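Local coordinates for 3-hydroxyisobutyrate dehydrogenase family protein (PDB 3PDU) that probably reduces succinic semialdehyde to gamma-hydroxybutyrate with an NADP(H) cofactor, as a member of the beta-hydroxyacid dehydrogenase family, at residues A[187-190]-A[191-195]. Residues are numbered along the deposited sequence; the frame is centred on the assembly and turned at random.
Sequences EGMA and LGRNC
The shortest polar bond here runs from Gly192 N to Gly188 O, at 2.8 Å, and it belongs to a regular i to i+4 series. Leu191 N reaches Glu187 O and Arg193 N reaches Met189 O, each at 2.9 Å with a nearly straight N-H, whereas Asn194 N to Ala190 O is a longer bond at 3.2 Å. Arg193 CG stands anti to its own carbonyl carbon (chi1 -62°), which brings it within 3.2 Å of Met189 O. The chain then bends at chi2, and the guanidinium passes obliquely by the thioether, with NE 4.3 Å from Met189 SD, before NH1 forms a salt bridge with Glu286. Phe282 packs against both Met189 and Arg193. At the subunit interface, the two oxygens of the buried Glu187 carboxylate each take a backbone N-H, from Gly257 and Ala258 at the start of helix 256-270 of the second subunit, whose dipole would probably favour the negative charge. Asn194 ND2 forms a hydrogen bond with Gln253 OE1 of that subunit, and Leu191 packs on its Val173. Such bonding is characteristic of an alpha-helix, here helix 166-194, one face of which meets helices 214-225 and 282-285, while another faces the second subunit.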
loop_
_atom_site.group_PDB
_atom_site.type_symbol
_atom_site.label_atom_id
_atom_site.label_comp_id
_atom_site.label_asym_id
_atom_site.label_seq_id
_atom_site.Cartn_x
_atom_site.Cartn_y
_atom_site.Cartn_z
ATOM N N GLU A 187 9.228 0.403 10.752
ATOM C CA GLU A 187 8.035 -0.343 11.118
ATOM C C GLU A 187 8.403 -1.454 12.099
ATOM O O GLU A 187 7.662 -1.742 13.026
ATOM C CB GLU A 187 7.315 -0.913 9.872
ATOM C CG GLU A 187 6.474 0.132 9.162
ATOM C CD GLU A 187 5.656 -0.397 7.991
ATOM O OE1 GLU A 187 5.015 0.448 7.298
ATOM O OE2 GLU A 187 5.642 -1.637 7.769
ATOM N N GLY A 188 9.558 -2.074 11.890
ATOM C CA GLY A 188 9.997 -3.141 12.770
ATOM C C GLY A 188 10.235 -2.622 14.174
ATOM O O GLY A 188 9.797 -3.211 15.168
ATOM N N MET A 189 10.913 -1.491 14.264
ATOM C CA MET A 189 11.221 -0.923 15.569
ATOM C C MET A 189 9.950 -0.424 16.257
ATOM O O MET A 189 9.789 -0.566 17.476
ATOM C CB MET A 189 12.267 0.192 15.435
ATOM C CG MET A 189 12.615 0.874 16.755
ATOM S SD MET A 189 13.617 -0.183 17.842
ATOM C CE MET A 189 15.180 -0.185 16.959
ATOM N N ALA A 190 9.032 0.140 15.477
ATOM C CA ALA A 190 7.767 0.616 16.034
ATOM C C ALA A 190 6.945 -0.544 16.606
ATOM O O ALA A 190 6.443 -0.466 17.725
ATOM C CB ALA A 190 6.962 1.393 14.974
ATOM N N LEU A 191 6.821 -1.623 15.837
ATOM C CA LEU A 191 6.094 -2.800 16.287
ATOM C C LEU A 191 6.795 -3.385 17.511
ATOM O O LEU A 191 6.148 -3.752 18.484
ATOM C CB LEU A 191 6.008 -3.846 15.167
ATOM C CG LEU A 191 5.322 -5.181 15.490
ATOM C CD1 LEU A 191 3.874 -4.971 15.921
ATOM C CD2 LEU A 191 5.384 -6.116 14.267
ATOM N N GLY A 192 8.119 -3.464 17.447
ATOM C CA GLY A 192 8.932 -3.965 18.546
ATOM C C GLY A 192 8.679 -3.255 19.863
ATOM O O GLY A 192 8.446 -3.903 20.890
ATOM N N ARG A 193 8.719 -1.924 19.844
ATOM C CA ARG A 193 8.429 -1.142 21.057
ATOM C C ARG A 193 7.015 -1.411 21.586
ATOM O O ARG A 193 6.794 -1.517 22.795
ATOM C CB ARG A 193 8.586 0.351 20.772
ATOM C CG ARG A 193 9.986 0.777 20.349
ATOM C CD ARG A 193 10.808 1.130 21.560
ATOM N NE ARG A 193 11.970 1.959 21.250
ATOM C CZ ARG A 193 11.909 3.206 20.792
ATOM N NH1 ARG A 193 10.741 3.781 20.553
ATOM N NH2 ARG A 193 13.025 3.876 20.559
ATOM N N ASN A 194 6.045 -1.499 20.683
ATOM C CA ASN A 194 4.680 -1.828 21.075
ATOM C C ASN A 194 4.612 -3.225 21.701
ATOM O O ASN A 194 3.731 -3.522 22.511
ATOM C CB ASN A 194 3.759 -1.772 19.848
ATOM C CG ASN A 194 2.684 -0.722 19.969
ATOM O OD1 ASN A 194 2.035 -0.607 20.999
ATOM N ND2 ASN A 194 2.477 0.044 18.906
ATOM N N CYS A 195 5.530 -4.089 21.291
ATOM C CA CYS A 195 5.610 -5.450 21.817
ATOM C C CYS A 195 6.277 -5.484 23.190
ATOM O O CYS A 195 6.288 -6.523 23.849
ATOM C CB CYS A 195 6.428 -6.335 20.868
ATOM S SG CYS A 195 5.534 -6.890 19.421
#